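Local structure of Serine/threonine-protein phosphatase 2A regulatory subunit B'' subunit alpha (Homo sapiens, 4I5J) at residues 101-104 with 105-108; 144-148 with 149-153. The protein serves as a calcium-binding EF-hand regulatory subunit of protein phosphatase 2A and might modulate the substrate selectivity, activity and localization of the catalytic subunit. One frame throughout, in Å; residues are numbered along the deposited sequence.

Contact 1. Residues 101-104 with 105-108; sequences EDIN and QITD
The backbone O of Asp-102 takes the N-H of Gln-105 at 2.8 Å, a nearly straight bond (165° at the hydrogen). One residue later the step is repeated less squarely: Ile-106 N reaches Ile-103 O at 3.0 Å in a more bent bond. Two successive i to i+3 bonds wind the chain into a single tight turn. Asp-102 also secures its start. With chi1 at -173° the carboxylate turns back beside the residue's own carbonyl carbon, where OD1 can accept from Asn-104 N at 3.1 Å, the N-H arriving from above the carboxylate plane. An aspartate suits this place because its short side chain can reach a backbone N-H two residues on. The side chain of Gln-105 comes back across that of Asp-102, amide and carboxylate planes turned 46° apart, on an exposed side of the turn.

The two isoleucines occupy the buried side. CD1 of Ile-103 meets CG1 of Ile-106 at 4.5 Å, a loose apolar touch, and both side chains rest on Leu-97 of helix 90-97; branched aliphatic residues fit a face that must fill space against a helix. Over the turn, the CG2 methyl of Thr-107 lies 3.7 Å from Asn-104 O. The side chain of Asn-104 sets out away from residues 105-108, and its OD1 accepts from Glu-113 N at the start of helix 112-125, so the loop is tied to the next helix as well as to the preceding one. An Asx turn at Asp-102 leading into a short 3-10 turn, followed by an inverse gamma turn centred on Ile-106, makes up this compact interhelical connection.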
loop_
_atom_site.group_PDB
_atom_site.type_symbol
_atom_site.label_atom_id
_atom_site.label_comp_id
_atom_site.label_asym_id
_atom_site.label_seq_id
_atom_site.Cartn_x
_atom_site.Cartn_y
_atom_site.Cartn_z
ATOM N N GLU A 101 -2.120 27.223 2.299
ATOM C CA GLU A 101 -3.509 27.346 2.735
ATOM C C GLU A 101 -4.439 26.376 2.014
ATOM O O GLU A 101 -5.483 26.003 2.548
ATOM C CB GLU A 101 -4.016 28.789 2.612
ATOM C CG GLU A 101 -3.672 29.671 3.813
ATOM C CD GLU A 101 -4.366 31.032 3.782
ATOM O OE1 GLU A 101 -5.277 31.229 2.946
ATOM O OE2 GLU A 101 -3.994 31.907 4.598
ATOM N N ASP A 102 -4.065 25.967 0.807
ATOM C CA ASP A 102 -4.827 24.943 0.111
ATOM C C ASP A 102 -4.316 23.557 0.496
ATOM O O ASP A 102 -3.342 23.060 -0.083
ATOM C CB ASP A 102 -4.749 25.122 -1.401
ATOM C CG ASP A 102 -5.670 24.156 -2.150
ATOM O OD1 ASP A 102 -6.433 23.413 -1.485
ATOM O OD2 ASP A 102 -5.641 24.145 -3.405
ATOM N N ILE A 103 -4.981 22.940 1.467
ATOM C CA ILE A 103 -4.649 21.585 1.897
ATOM C C ILE A 103 -4.406 20.610 0.729
ATOM O O ILE A 103 -3.578 19.701 0.842
ATOM C CB ILE A 103 -5.725 21.033 2.838
ATOM C CG1 ILE A 103 -5.198 19.801 3.572
ATOM C CG2 ILE A 103 -7.005 20.716 2.069
ATOM C CD1 ILE A 103 -3.904 20.037 4.298
ATOM N N ASN A 104 -5.075 20.835 -0.401
ATOM C CA ASN A 104 -4.962 19.945 -1.556
ATOM C C ASN A 104 -3.688 20.120 -2.371
ATOM O O ASN A 104 -3.421 19.349 -3.293
ATOM C CB ASN A 104 -6.219 20.014 -2.422
ATOM C CG ASN A 104 -7.451 19.568 -1.661
ATOM O OD1 ASN A 104 -7.376 18.655 -0.841
ATOM N ND2 ASN A 104 -8.583 20.211 -1.913
ATOM N N GLN A 105 -2.888 21.110 -1.994
ATOM C CA GLN A 105 -1.544 21.257 -2.532
ATOM C C GLN A 105 -0.537 20.437 -1.740
ATOM O O GLN A 105 0.572 20.189 -2.202
ATOM C CB GLN A 105 -1.131 22.725 -2.516
ATOM C CG GLN A 105 -0.733 23.237 -3.887
ATOM C CD GLN A 105 -1.778 22.928 -4.936
ATOM O OE1 GLN A 105 -2.976 22.976 -4.660
ATOM N NE2 GLN A 105 -1.332 22.597 -6.143
ATOM N N ILE A 106 -0.904 20.038 -0.526
ATOM C CA ILE A 106 -0.046 19.134 0.233
ATOM C C ILE A 106 -0.404 17.706 -0.163
ATOM O O ILE A 106 -1.229 17.043 0.480
ATOM C CB ILE A 106 -0.188 19.297 1.758
ATOM C CG1 ILE A 106 -0.054 20.769 2.165
ATOM C CG2 ILE A 106 0.891 18.514 2.439
ATOM C CD1 ILE A 106 1.331 21.323 1.935
ATOM N N THR A 107 0.222 17.241 -1.235
ATOM C CA THR A 107 -0.150 15.981 -1.851
ATOM C C THR A 107 0.493 14.776 -1.148
ATOM O O THR A 107 0.067 13.637 -1.357
ATOM C CB THR A 107 0.208 15.984 -3.352
ATOM O OG1 THR A 107 1.591 16.321 -3.495
ATOM C CG2 THR A 107 -0.646 17.022 -4.120
ATOM N N ASP A 108 1.517 15.010 -0.329
ATOM C CA ASP A 108 2.003 13.933 0.526
ATOM C C ASP A 108 1.202 13.952 1.818
ATOM O O ASP A 108 1.086 14.994 2.445
ATOM C CB ASP A 108 3.486 14.087 0.843
ATOM C CG ASP A 108 4.367 13.996 -0.393
ATOM O OD1 ASP A 108 4.053 13.211 -1.312
ATOM O OD2 ASP A 108 5.382 14.718 -0.432
#

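Contact 2. Residues 144-148 with 149-153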
loop_
_atom_site.group_PDB
_atom_site.type_symbol
_atom_site.label_atom_id
_atom_site.label_comp_id
_atom_site.label_asym_id
_atom_site.label_seq_id
_atom_site.Cartn_x
_atom_site.Cartn_y
_atom_site.Cartn_z
ATOM N N GLN A 144 -12.209 -6.358 -12.131
ATOM C CA GLN A 144 -11.434 -7.586 -11.917
ATOM C C GLN A 144 -9.974 -7.485 -12.340
ATOM O O GLN A 144 -9.385 -8.478 -12.778
ATOM C CB GLN A 144 -12.084 -8.774 -12.624
ATOM C CG GLN A 144 -13.328 -9.278 -11.951
ATOM C CD GLN A 144 -14.195 -10.060 -12.897
ATOM O OE1 GLN A 144 -14.738 -9.507 -13.852
ATOM N NE2 GLN A 144 -14.325 -11.357 -12.653
ATOM N N ALA A 145 -9.398 -6.293 -12.194
ATOM C CA ALA A 145 -8.026 -6.046 -12.622
ATOM C C ALA A 145 -7.043 -7.001 -11.947
ATOM O O ALA A 145 -6.012 -7.343 -12.528
ATOM C CB ALA A 145 -7.633 -4.603 -12.353
ATOM N N SER A 146 -7.375 -7.431 -10.727
ATOM C CA SER A 146 -6.528 -8.333 -9.945
ATOM C C SER A 146 -7.054 -9.771 -9.940
ATOM O O SER A 146 -8.269 -10.000 -9.966
ATOM C CB SER A 146 -6.375 -7.811 -8.516
ATOM O OG SER A 146 -5.708 -6.560 -8.504
ATOM N N SER A 147 -6.130 -10.734 -9.906
ATOM C CA SER A 147 -6.479 -12.152 -9.969
ATOM C C SER A 147 -7.026 -12.664 -8.648
ATOM O O SER A 147 -6.654 -12.162 -7.582
ATOM C CB SER A 147 -5.248 -12.981 -10.370
ATOM O OG SER A 147 -4.336 -13.136 -9.290
ATOM N N SER A 148 -7.876 -13.685 -8.697
ATOM C CA SER A 148 -8.420 -14.237 -7.462
ATOM C C SER A 148 -7.331 -14.784 -6.538
ATOM O O SER A 148 -7.522 -14.875 -5.314
ATOM C CB SER A 148 -9.428 -15.338 -7.754
ATOM O OG SER A 148 -8.770 -16.579 -7.920
ATOM N N ARG A 149 -6.200 -15.179 -7.118
ATOM C CA ARG A 149 -5.134 -15.745 -6.312
ATOM C C ARG A 149 -4.353 -14.667 -5.551
ATOM O O ARG A 149 -4.017 -14.850 -4.384
ATOM C CB ARG A 149 -4.216 -16.640 -7.149
ATOM C CG ARG A 149 -4.796 -18.045 -7.310
ATOM C CD ARG A 149 -4.065 -18.905 -8.368
ATOM N NE ARG A 149 -4.728 -20.206 -8.479
ATOM C CZ ARG A 149 -4.320 -21.212 -9.245
ATOM N NH1 ARG A 149 -3.232 -21.096 -9.988
ATOM N NH2 ARG A 149 -5.003 -22.344 -9.254
ATOM N N ILE A 150 -4.076 -13.547 -6.201
ATOM C CA ILE A 150 -3.453 -12.441 -5.485
ATOM C C ILE A 150 -4.422 -11.873 -4.416
ATOM O O ILE A 150 -4.007 -11.578 -3.305
ATOM C CB ILE A 150 -2.918 -11.351 -6.456
ATOM C CG1 ILE A 150 -1.722 -10.632 -5.835
ATOM C CG2 ILE A 150 -4.049 -10.411 -6.940
ATOM C CD1 ILE A 150 -0.467 -11.544 -5.681
ATOM N N ILE A 151 -5.712 -11.801 -4.725
ATOM C CA ILE A 151 -6.692 -11.269 -3.768
ATOM C C ILE A 151 -6.782 -12.177 -2.541
ATOM O O ILE A 151 -6.791 -11.710 -1.403
ATOM C CB ILE A 151 -8.095 -11.092 -4.405
ATOM C CG1 ILE A 151 -8.059 -10.068 -5.552
ATOM C CG2 ILE A 151 -9.127 -10.708 -3.354
ATOM C CD1 ILE A 151 -7.669 -8.673 -5.157
ATOM N N GLU A 152 -6.814 -13.481 -2.780
ATOM C CA GLU A 152 -6.772 -14.463 -1.704
ATOM C C GLU A 152 -5.527 -14.247 -0.847
ATOM O O GLU A 152 -5.581 -14.341 0.384
ATOM C CB GLU A 152 -6.811 -15.885 -2.286
ATOM C CG GLU A 152 -6.817 -17.005 -1.267
ATOM C CD GLU A 152 -7.071 -18.366 -1.917
ATOM O OE1 GLU A 152 -7.304 -18.413 -3.150
ATOM O OE2 GLU A 152 -7.037 -19.390 -1.198
ATOM N N ARG A 153 -4.409 -13.919 -1.485
ATOM C CA ARG A 153 -3.190 -13.622 -0.728
ATOM C C ARG A 153 -3.331 -12.352 0.116
ATOM O O ARG A 153 -2.876 -12.292 1.259
ATOM C CB ARG A 153 -1.985 -13.538 -1.667
ATOM C CG ARG A 153 -1.573 -14.897 -2.282
ATOM C CD ARG A 153 -1.024 -15.823 -1.214
ATOM N NE ARG A 153 0.140 -15.208 -0.583
ATOM C CZ ARG A 153 0.493 -15.393 0.684
ATOM N NH1 ARG A 153 -0.220 -16.199 1.459
ATOM N NH2 ARG A 153 1.565 -14.784 1.166
#
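Ser-147 holds OG between its own backbone N and carbonyl carbon (chi1 76°), which swings the hydroxyl forward over the first turn of helix 148-154; there OG accepts from Ile-150 N at 3.1 Å, almost straight at 168°. The carbonyl of the same residue receives Ile-151 N at 3.0 Å, so Ser-147 ties down two successive N-H groups. This is a serine N-cap: a short side chain with an acceptor replaces the carbonyl that a preceding turn would have supplied. Without the hydroxyl, as with an alanine in its place, Ile-150 N would probably lose its capping acceptor and the first turn would be freer to fray.

Glu-152 N continues the helical pattern to Ser-148 O at 3.0 Å. Ahead of the cap, CB of Ser-146 lies against two methyls, CD1 of Ile-151 at 3.7 Å and CG2 of Ile-150 at 3.8 Å; a small residue lets the incoming chain pack this closely on the helix. Ile-150 extends onward to Phe-215 and Trp-195, within the EF-hand pair, its side chain about 12 Å from the bound calcium ion. At helix 209-226, the carboxylate of Glu-218 takes both Ser-148 OG and Arg-149 N, while the extended chain of Arg-149 carries its guanidinium to a salt bridge with Glu-217 and a cation-pi contact with Tyr-214, whose backbone O also accepts from NH1.

Both contacts are local turns with two buried isoleucines and a polar side chain that takes a backbone N-H, yet they do different work. Contact 1 shapes a loop between helices 90-97 and 112-125, where an aspartate carboxylate serves an Asx turn and the bonding stays of the 3-10 kind. Contact 2 starts a helix: a serine hydroxyl caps it and i to i+4 bonds take over. Neither is wholly core, though contact 2 has more buried residues and lies nearer the chain centre and the calcium site. They share no helix and sit on opposite sides of that centre; the nearest atoms of contact 1 and contact 2 are about 22 Å apart.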